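Local coordinates for protein uncharacterized N-acetyltransferase D2E76_00625 (PDB 6YCA) that binds acetyl-coenzyme A and probably transfers its acetyl group to amine substrates, as a GCN5-related N-acetyltransferase of the Eis family unable to modify aminoglycosides, at residues S84-R93 against E192-A201; Y148-I159 against V299-L310. All blocks are in the same frame, centred on the assembly; numbering follows the deposited sequence.

Overall arrangement
From the N terminus the segments come in the order 84-93, 148-159, 192-201, 299-310, so the two contacts alternate and the chain loops they close cross without nesting. Contact 1 closes over 98 intervening residues and fastens the end of strand 75-87, in the first GNAT unit, to the loop between helices 184-192 and 204-216. Contact 2 closes over 139 residues by pairing strand 149-160 with strand 299-312. The strand order shows a reciprocal exchange: the late part of 299-312 lies between 132-135 and 149-160, while the late part of 149-160 lies between 299-312 and 277-284. Contact 2 thus welds the two GNAT sheets together, and contact 1 joins the same halves about 18 Å away, centre to centre.

Contact 1 of 2, residues S84-R93 against E192-A201; sequences SWLTVPGGSR and ERAAWTGSVA
A single beta bridge, L86 with V200, lays the loop 192-201 along the end of strand 75-87, where the chain prepares to turn back into strand 93-104. T87 is held at both backbone ends: its N gives a bond of 2.9 Å to S199 O, nearly in line with that carbonyl, and its O takes G198 N at the type II turn W196-S199. Its hydroxyl joins a short relay, with T87 OG1 donating to S199 OG over 2.8 Å and S199 OG to W196 O in turn. S199 OG can bridge the two because it sits between its own backbone N and carbonyl carbon (chi1 56°). The W85 indole is sandwiched. A201 CB lies over one face, 3.4 Å from the centroid of the W85 five-membered ring, and R93 NE lies over the opposite one. The extended R93 reaches past the indole, and its NH2 grips two carbonyls near the guanidinium plane, E192 O and, at 3.1 Å, A194 O. R93 NH1 makes a salt bridge of 3.2 Å to E192 OE2, arriving from above a carboxylate turned 89° to the guanidinium. Beyond this layer, L86 and V200 pack on H96 of strand 93-104, while T197 pairs through its backbone with F410 near the C terminus.

Contact 2 of 2, residues Y148-I159 against V299-L310; sequences YGIATSSATYRI and VAVAGIRDETWL
G149 and L310 exchange backbone bonds at one end of this antiparallel ladder, with G149 N to L310 O at 2.7 Å. At the other end R158 and A300 do the same, R158 N meeting A300 O at 2.8 Å. S154 and R305 form a further reciprocal pair between them, both bonds nearly straight. The register slips at A151 and T152, which both face T308 in a classic beta bulge. A151 N still reaches T308 O, and T152 O takes E307 N at 2.9 Å, with a second, longer bond from T308 N, which comes from above the carbonyl plane. T152 OG1 donates to E307 OE1 at 2.8 Å, using that oxygen's anti lone pair, and accepts from T308 OG1; A411 N also bonds to OE1. E307 gets there with CG anti to the backbone N (chi1 -169°) and an extended chain beyond. Together these two long strands are the swapped pair of the tandem GNAT fold, flanked by strand 132-135 beside 299-312 and by strand 277-284 beside 149-160. On the I150 side, W309 NE1 bonds D306 OD2 at 2.7 Å, and I150 CG1 rests over the six-membered ring of W309, 3.5 Å from its centroid. D306 OD1 makes a salt bridge to R297 of the second subunit, whose P296 packs on I150. Further along, the Y157 ring lies alongside V301 CG2, and its hydroxyl is satisfied by P284 O.

Contact 1 of 2, residues S84-R93 against E192-A201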
loop_
_atom_site.group_PDB
_atom_site.type_symbol
_atom_site.label_atom_id
_atom_site.label_comp_id
_atom_site.label_asym_id
_atom_site.label_seq_id
_atom_site.Cartn_x
_atom_site.Cartn_y
_atom_site.Cartn_z
ATOM N N SER A 84 21.835 28.445 -26.452
ATOM C CA SER A 84 20.617 28.815 -25.750
ATOM C C SER A 84 20.819 30.165 -25.072
ATOM O O SER A 84 21.892 30.772 -25.154
ATOM C CB SER A 84 20.238 27.726 -24.740
ATOM O OG SER A 84 19.132 28.116 -23.945
ATOM N N TRP A 85 19.770 30.633 -24.398
ATOM C CA TRP A 85 19.851 31.802 -23.537
ATOM C C TRP A 85 19.252 31.470 -22.174
ATOM O O TRP A 85 18.557 30.466 -22.009
ATOM C CB TRP A 85 19.171 33.044 -24.146
ATOM C CG TRP A 85 17.774 32.834 -24.682
ATOM C CD1 TRP A 85 17.407 32.752 -25.994
ATOM C CD2 TRP A 85 16.561 32.715 -23.919
ATOM N NE1 TRP A 85 16.046 32.579 -26.096
ATOM C CE2 TRP A 85 15.505 32.550 -24.839
ATOM C CE3 TRP A 85 16.268 32.727 -22.549
ATOM C CZ2 TRP A 85 14.178 32.391 -24.434
ATOM C CZ3 TRP A 85 14.949 32.569 -22.149
ATOM C CH2 TRP A 85 13.921 32.406 -23.089
ATOM N N LEU A 86 19.552 32.312 -21.188
ATOM C CA LEU A 86 19.039 32.138 -19.835
ATOM C C LEU A 86 18.691 33.503 -19.268
ATOM O O LEU A 86 19.496 34.437 -19.353
ATOM C CB LEU A 86 20.074 31.457 -18.935
ATOM C CG LEU A 86 19.603 30.895 -17.593
ATOM C CD1 LEU A 86 20.423 29.667 -17.247
ATOM C CD2 LEU A 86 19.720 31.927 -16.491
ATOM N N THR A 87 17.498 33.613 -18.688
ATOM C CA THR A 87 17.016 34.868 -18.123
ATOM C C THR A 87 17.520 35.022 -16.690
ATOM O O THR A 87 17.183 34.214 -15.818
ATOM C CB THR A 87 15.488 34.924 -18.169
ATOM O OG1 THR A 87 15.036 34.726 -19.516
ATOM C CG2 THR A 87 14.990 36.268 -17.657
ATOM N N VAL A 88 18.319 36.059 -16.454
ATOM C CA VAL A 88 18.896 36.358 -15.144
ATOM C C VAL A 88 18.041 37.422 -14.460
ATOM O O VAL A 88 17.219 38.065 -15.131
ATOM C CB VAL A 88 20.354 36.820 -15.292
ATOM C CG1 VAL A 88 21.167 35.756 -16.003
ATOM C CG2 VAL A 88 20.409 38.149 -16.032
ATOM N N PRO A 89 18.177 37.636 -13.147
ATOM C CA PRO A 89 17.363 38.660 -12.476
ATOM C C PRO A 89 17.466 40.018 -13.155
ATOM O O PRO A 89 18.557 40.520 -13.428
ATOM C CB PRO A 89 17.946 38.694 -11.061
ATOM C CG PRO A 89 18.433 37.313 -10.842
ATOM C CD PRO A 89 18.944 36.833 -12.177
ATOM N N GLY A 90 16.308 40.620 -13.410
ATOM C CA GLY A 90 16.218 41.839 -14.177
ATOM C C GLY A 90 15.717 41.654 -15.591
ATOM O O GLY A 90 15.444 42.652 -16.269
ATOM N N GLY A 91 15.600 40.414 -16.057
ATOM C CA GLY A 91 15.035 40.115 -17.354
ATOM C C GLY A 91 16.041 39.931 -18.466
ATOM O O GLY A 91 15.666 39.448 -19.540
ATOM N N SER A 92 17.299 40.292 -18.243
ATOM C CA SER A 92 18.309 40.177 -19.285
ATOM C C SER A 92 18.518 38.713 -19.676
ATOM O O SER A 92 18.448 37.811 -18.838
ATOM C CB SER A 92 19.613 40.794 -18.792
ATOM O OG SER A 92 20.515 40.980 -19.858
ATOM N N ARG A 93 18.772 38.482 -20.968
ATOM C CA ARG A 93 18.906 37.147 -21.548
ATOM C C ARG A 93 20.369 36.919 -21.913
ATOM O O ARG A 93 20.865 37.482 -22.895
ATOM C CB ARG A 93 18.031 37.004 -22.790
ATOM C CG ARG A 93 16.592 36.634 -22.518
ATOM C CD ARG A 93 15.859 36.332 -23.814
ATOM N NE ARG A 93 14.470 35.957 -23.579
ATOM C CZ ARG A 93 13.602 35.674 -24.542
ATOM N NH1 ARG A 93 13.984 35.720 -25.810
ATOM N NH2 ARG A 93 12.355 35.340 -24.238
ATOM N N GLU A 192 7.978 32.153 -26.567
ATOM C CA GLU A 192 9.133 32.978 -26.904
ATOM C C GLU A 192 9.211 34.246 -26.064
ATOM O O GLU A 192 10.313 34.723 -25.767
ATOM C CB GLU A 192 9.111 33.323 -28.398
ATOM C CG GLU A 192 10.252 34.221 -28.845
ATOM C CD GLU A 192 11.618 33.634 -28.540
ATOM O OE1 GLU A 192 11.744 32.388 -28.499
ATOM O OE2 GLU A 192 12.564 34.425 -28.328
ATOM N N ARG A 193 8.071 34.799 -25.652
ATOM C CA ARG A 193 8.069 35.999 -24.826
ATOM C C ARG A 193 8.210 35.712 -23.330
ATOM O O ARG A 193 7.804 36.543 -22.510
ATOM C CB ARG A 193 6.924 36.952 -25.189
ATOM C CG ARG A 193 5.541 36.362 -25.216
ATOM C CD ARG A 193 4.612 37.334 -25.939
ATOM N NE ARG A 193 3.221 37.215 -25.515
ATOM C CZ ARG A 193 2.652 37.965 -24.578
ATOM N NH1 ARG A 193 3.351 38.898 -23.941
ATOM N NH2 ARG A 193 1.377 37.776 -24.274
ATOM N N ALA A 194 8.765 34.555 -22.969
ATOM C CA ALA A 194 8.952 34.205 -21.567
ATOM C C ALA A 194 9.940 35.170 -20.930
ATOM O O ALA A 194 11.034 35.395 -21.460
ATOM C CB ALA A 194 9.487 32.781 -21.455
ATOM N N ALA A 195 9.556 35.738 -19.784
ATOM C CA ALA A 195 10.379 36.729 -19.110
ATOM C C ALA A 195 10.695 36.401 -17.659
ATOM O O ALA A 195 11.393 37.187 -17.009
ATOM C CB ALA A 195 9.724 38.114 -19.183
ATOM N N TRP A 196 10.234 35.267 -17.138
ATOM C CA TRP A 196 10.478 34.943 -15.742
ATOM C C TRP A 196 11.919 34.496 -15.541
ATOM O O TRP A 196 12.541 33.905 -16.431
ATOM C CB TRP A 196 9.515 33.859 -15.247
ATOM C CG TRP A 196 9.700 32.508 -15.856
ATOM C CD1 TRP A 196 10.587 31.548 -15.464
ATOM C CD2 TRP A 196 8.952 31.943 -16.935
ATOM N NE1 TRP A 196 10.454 30.429 -16.248
ATOM C CE2 TRP A 196 9.455 30.646 -17.160
ATOM C CE3 TRP A 196 7.917 32.412 -17.745
ATOM C CZ2 TRP A 196 8.954 29.815 -18.160
ATOM C CZ3 TRP A 196 7.422 31.586 -18.737
ATOM C CH2 TRP A 196 7.942 30.304 -18.937
ATOM N N THR A 197 12.457 34.807 -14.361
ATOM C CA THR A 197 13.847 34.492 -14.060
ATOM C C THR A 197 14.046 32.984 -14.001
ATOM O O THR A 197 13.273 32.270 -13.353
ATOM C CB THR A 197 14.257 35.124 -12.735
ATOM O OG1 THR A 197 14.089 36.542 -12.816
ATOM C CG2 THR A 197 15.716 34.818 -12.439
ATOM N N GLY A 198 15.089 32.503 -14.681
ATOM C CA GLY A 198 15.378 31.094 -14.797
ATOM C C GLY A 198 14.969 30.477 -16.119
ATOM O O GLY A 198 15.430 29.376 -16.440
ATOM N N SER A 199 14.132 31.160 -16.892
ATOM C CA SER A 199 13.686 30.633 -18.174
ATOM C C SER A 199 14.855 30.487 -19.146
ATOM O O SER A 199 15.816 31.260 -19.126
ATOM C CB SER A 199 12.602 31.540 -18.769
ATOM O OG SER A 199 13.055 32.877 -18.889
ATOM N N VAL A 200 14.778 29.452 -19.979
ATOM C CA VAL A 200 15.811 29.149 -20.957
ATOM C C VAL A 200 15.154 29.026 -22.323
ATOM O O VAL A 200 13.942 28.831 -22.440
ATOM C CB VAL A 200 16.602 27.869 -20.621
ATOM C CG1 VAL A 200 17.102 27.918 -19.183
ATOM C CG2 VAL A 200 15.748 26.641 -20.863
ATOM N N ALA A 201 15.970 29.163 -23.364
ATOM C CA ALA A 201 15.461 29.038 -24.722
ATOM C C ALA A 201 14.969 27.619 -24.984
ATOM O O ALA A 201 15.556 26.640 -24.512
ATOM C CB ALA A 201 16.560 29.379 -25.724
#

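Contact 2 of 2, residues Y148-I159 against V299-L310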
loop_
_atom_site.group_PDB
_atom_site.type_symbol
_atom_site.label_atom_id
_atom_site.label_comp_id
_atom_site.label_asym_id
_atom_site.label_seq_id
_atom_site.Cartn_x
_atom_site.Cartn_y
_atom_site.Cartn_z
ATOM N N TYR A 148 29.485 23.520 -10.838
ATOM C CA TYR A 148 28.038 23.600 -10.990
ATOM C C TYR A 148 27.357 23.687 -9.629
ATOM O O TYR A 148 27.661 22.908 -8.721
ATOM C CB TYR A 148 27.525 22.368 -11.731
ATOM C CG TYR A 148 27.722 22.383 -13.232
ATOM C CD1 TYR A 148 28.944 22.040 -13.798
ATOM C CD2 TYR A 148 26.667 22.692 -14.085
ATOM C CE1 TYR A 148 29.121 22.035 -15.175
ATOM C CE2 TYR A 148 26.834 22.685 -15.461
ATOM C CZ TYR A 148 28.061 22.355 -15.999
ATOM O OH TYR A 148 28.232 22.348 -17.364
ATOM N N GLY A 149 26.428 24.624 -9.496
ATOM C CA GLY A 149 25.658 24.763 -8.277
ATOM C C GLY A 149 24.176 24.710 -8.579
ATOM O O GLY A 149 23.730 25.076 -9.666
ATOM N N ILE A 150 23.414 24.208 -7.610
ATOM C CA ILE A 150 21.963 24.131 -7.766
ATOM C C ILE A 150 21.395 25.543 -7.675
ATOM O O ILE A 150 21.382 26.144 -6.598
ATOM C CB ILE A 150 21.329 23.208 -6.725
ATOM C CG1 ILE A 150 21.910 21.798 -6.838
ATOM C CG2 ILE A 150 19.831 23.174 -6.923
ATOM C CD1 ILE A 150 21.364 20.833 -5.807
ATOM N N ALA A 151 20.916 26.075 -8.799
ATOM C CA ALA A 151 20.470 27.463 -8.853
ATOM C C ALA A 151 18.959 27.633 -8.808
ATOM O O ALA A 151 18.485 28.670 -8.330
ATOM C CB ALA A 151 21.010 28.154 -10.110
ATOM N N THR A 152 18.188 26.661 -9.301
ATOM C CA THR A 152 16.735 26.712 -9.211
ATOM C C THR A 152 16.211 25.351 -8.790
ATOM O O THR A 152 16.836 24.321 -9.049
ATOM C CB THR A 152 16.057 27.065 -10.547
ATOM O OG1 THR A 152 15.998 25.897 -11.380
ATOM C CG2 THR A 152 16.800 28.185 -11.269
ATOM N N SER A 153 15.034 25.358 -8.170
ATOM C CA SER A 153 14.334 24.135 -7.814
ATOM C C SER A 153 12.900 24.229 -8.314
ATOM O O SER A 153 12.378 25.318 -8.570
ATOM C CB SER A 153 14.337 23.889 -6.298
ATOM O OG SER A 153 15.657 23.734 -5.801
ATOM N N SER A 154 12.275 23.066 -8.461
ATOM C CA SER A 154 10.908 22.957 -8.942
ATOM C C SER A 154 10.068 22.174 -7.941
ATOM O O SER A 154 10.583 21.368 -7.159
ATOM C CB SER A 154 10.868 22.280 -10.317
ATOM O OG SER A 154 11.190 20.904 -10.216
ATOM N N ALA A 155 8.762 22.425 -7.967
ATOM C CA ALA A 155 7.830 21.784 -7.049
ATOM C C ALA A 155 6.691 21.140 -7.828
ATOM O O ALA A 155 6.435 21.468 -8.992
ATOM C CB ALA A 155 7.270 22.763 -6.004
ATOM N N THR A 156 6.012 20.209 -7.157
ATOM C CA THR A 156 4.860 19.504 -7.697
ATOM C C THR A 156 3.677 19.691 -6.763
ATOM O O THR A 156 3.768 19.383 -5.570
ATOM C CB THR A 156 5.156 18.018 -7.811
ATOM O OG1 THR A 156 6.371 17.840 -8.541
ATOM C CG2 THR A 156 4.021 17.317 -8.547
ATOM N N TYR A 157 2.567 20.173 -7.305
ATOM C CA TYR A 157 1.376 20.454 -6.522
ATOM C C TYR A 157 0.249 19.495 -6.890
ATOM O O TYR A 157 0.051 19.174 -8.066
ATOM C CB TYR A 157 0.913 21.888 -6.773
ATOM C CG TYR A 157 1.964 22.913 -6.434
ATOM C CD1 TYR A 157 2.940 23.259 -7.357
ATOM C CD2 TYR A 157 1.988 23.530 -5.192
ATOM C CE1 TYR A 157 3.908 24.194 -7.057
ATOM C CE2 TYR A 157 2.951 24.470 -4.884
ATOM C CZ TYR A 157 3.908 24.800 -5.822
ATOM O OH TYR A 157 4.873 25.732 -5.525
ATOM N N ARG A 158 -0.480 19.038 -5.874
ATOM C CA ARG A 158 -1.738 18.319 -6.043
ATOM C C ARG A 158 -2.848 19.177 -5.455
ATOM O O ARG A 158 -2.819 19.506 -4.263
ATOM C CB ARG A 158 -1.746 16.965 -5.336
ATOM C CG ARG A 158 -1.033 15.809 -6.000
ATOM C CD ARG A 158 -1.286 14.585 -5.127
ATOM N NE ARG A 158 -2.718 14.296 -5.018
ATOM C CZ ARG A 158 -3.264 13.510 -4.087
ATOM N NH1 ARG A 158 -2.503 12.932 -3.161
ATOM N NH2 ARG A 158 -4.579 13.313 -4.065
ATOM N N ILE A 159 -3.806 19.553 -6.294
ATOM C CA ILE A 159 -4.936 20.379 -5.896
ATOM C C ILE A 159 -6.172 19.494 -5.854
ATOM O O ILE A 159 -6.481 18.809 -6.836
ATOM C CB ILE A 159 -5.143 21.540 -6.881
ATOM C CG1 ILE A 159 -3.878 22.399 -6.967
ATOM C CG2 ILE A 159 -6.342 22.373 -6.459
ATOM C CD1 ILE A 159 -3.985 23.539 -7.960
ATOM N N VAL A 299 -4.257 22.804 -1.751
ATOM C CA VAL A 299 -3.069 22.741 -2.589
ATOM C C VAL A 299 -1.970 22.112 -1.747
ATOM O O VAL A 299 -1.544 22.683 -0.736
ATOM C CB VAL A 299 -2.658 24.134 -3.089
ATOM C CG1 VAL A 299 -1.445 24.042 -4.004
ATOM C CG2 VAL A 299 -3.821 24.812 -3.800
ATOM N N ALA A 300 -1.517 20.932 -2.151
ATOM C CA ALA A 300 -0.501 20.192 -1.421
ATOM C C ALA A 300 0.748 20.065 -2.275
ATOM O O ALA A 300 0.665 19.807 -3.480
ATOM C CB ALA A 300 -0.998 18.788 -1.047
ATOM N N VAL A 301 1.904 20.252 -1.646
ATOM C CA VAL A 301 3.183 20.054 -2.313
ATOM C C VAL A 301 3.487 18.559 -2.290
ATOM O O VAL A 301 3.705 17.977 -1.225
ATOM C CB VAL A 301 4.297 20.869 -1.650
ATOM C CG1 VAL A 301 5.650 20.511 -2.252
ATOM C CG2 VAL A 301 4.015 22.354 -1.805
ATOM N N ALA A 302 3.447 17.924 -3.458
ATOM C CA ALA A 302 3.708 16.495 -3.572
ATOM C C ALA A 302 5.187 16.169 -3.740
ATOM O O ALA A 302 5.542 14.986 -3.797
ATOM C CB ALA A 302 2.899 15.889 -4.725
ATOM N N GLY A 303 6.052 17.181 -3.821
ATOM C CA GLY A 303 7.477 16.944 -3.950
ATOM C C GLY A 303 8.262 18.163 -4.383
ATOM O O GLY A 303 7.721 19.058 -5.038
ATOM N N ILE A 304 9.536 18.222 -4.005
ATOM C CA ILE A 304 10.434 19.300 -4.408
ATOM C C ILE A 304 11.773 18.686 -4.783
ATOM O O ILE A 304 12.314 17.863 -4.034
ATOM C CB ILE A 304 10.611 20.356 -3.300
ATOM C CG1 ILE A 304 9.341 21.197 -3.166
ATOM C CG2 ILE A 304 11.812 21.235 -3.587
ATOM C CD1 ILE A 304 9.440 22.281 -2.128
ATOM N N ARG A 305 12.312 19.088 -5.934
ATOM C CA ARG A 305 13.533 18.499 -6.461
ATOM C C ARG A 305 14.413 19.604 -7.026
ATOM O O ARG A 305 13.920 20.650 -7.463
ATOM C CB ARG A 305 13.211 17.448 -7.535
ATOM C CG ARG A 305 14.392 16.577 -7.953
ATOM C CD ARG A 305 13.926 15.396 -8.800
ATOM N NE ARG A 305 15.005 14.461 -9.114
ATOM C CZ ARG A 305 15.340 13.422 -8.352
ATOM N NH1 ARG A 305 14.687 13.189 -7.221
ATOM N NH2 ARG A 305 16.331 12.613 -8.715
ATOM N N ASP A 306 15.726 19.372 -6.998
ATOM C CA ASP A 306 16.654 20.300 -7.631
ATOM C C ASP A 306 16.395 20.350 -9.131
ATOM O O ASP A 306 15.984 19.364 -9.748
ATOM C CB ASP A 306 18.103 19.869 -7.389
ATOM C CG ASP A 306 18.363 18.424 -7.786
ATOM O OD1 ASP A 306 17.767 17.512 -7.177
ATOM O OD2 ASP A 306 19.142 18.199 -8.732
ATOM N N GLU A 307 16.611 21.526 -9.716
ATOM C CA GLU A 307 16.338 21.706 -11.137
ATOM C C GLU A 307 17.571 22.170 -11.900
ATOM O O GLU A 307 18.236 21.368 -12.564
ATOM C CB GLU A 307 15.176 22.673 -11.362
ATOM C CG GLU A 307 14.708 22.676 -12.793
ATOM C CD GLU A 307 13.586 23.651 -13.047
ATOM O OE1 GLU A 307 13.686 24.819 -12.608
ATOM O OE2 GLU A 307 12.589 23.227 -13.670
ATOM N N THR A 308 17.876 23.462 -11.825
ATOM C CA THR A 308 18.969 24.022 -12.605
ATOM C C THR A 308 20.285 23.818 -11.869
ATOM O O THR A 308 20.466 24.322 -10.753
ATOM C CB THR A 308 18.749 25.515 -12.844
ATOM O OG1 THR A 308 17.469 25.735 -13.448
ATOM C CG2 THR A 308 19.833 26.060 -13.756
ATOM N N TRP A 309 21.201 23.083 -12.487
ATOM C CA TRP A 309 22.589 23.026 -12.042
ATOM C C TRP A 309 23.341 24.048 -12.888
ATOM O O TRP A 309 23.636 23.807 -14.060
ATOM C CB TRP A 309 23.163 21.620 -12.193
ATOM C CG TRP A 309 22.617 20.648 -11.195
ATOM C CD1 TRP A 309 21.387 20.070 -11.209
ATOM C CD2 TRP A 309 23.275 20.161 -10.018
ATOM N NE1 TRP A 309 21.241 19.241 -10.125
ATOM C CE2 TRP A 309 22.386 19.282 -9.377
ATOM C CE3 TRP A 309 24.532 20.383 -9.447
ATOM C CZ2 TRP A 309 22.710 18.620 -8.197
ATOM C CZ3 TRP A 309 24.853 19.725 -8.275
ATOM C CH2 TRP A 309 23.945 18.856 -7.664
ATOM N N LEU A 310 23.620 25.205 -12.294
ATOM C CA LEU A 310 24.182 26.344 -13.003
ATOM C C LEU A 310 25.690 26.403 -12.804
ATOM O O LEU A 310 26.189 26.198 -11.694
ATOM C CB LEU A 310 23.545 27.644 -12.508
ATOM C CG LEU A 310 24.025 28.934 -13.167
ATOM C CD1 LEU A 310 23.784 28.882 -14.659
ATOM C CD2 LEU A 310 23.320 30.124 -12.557
#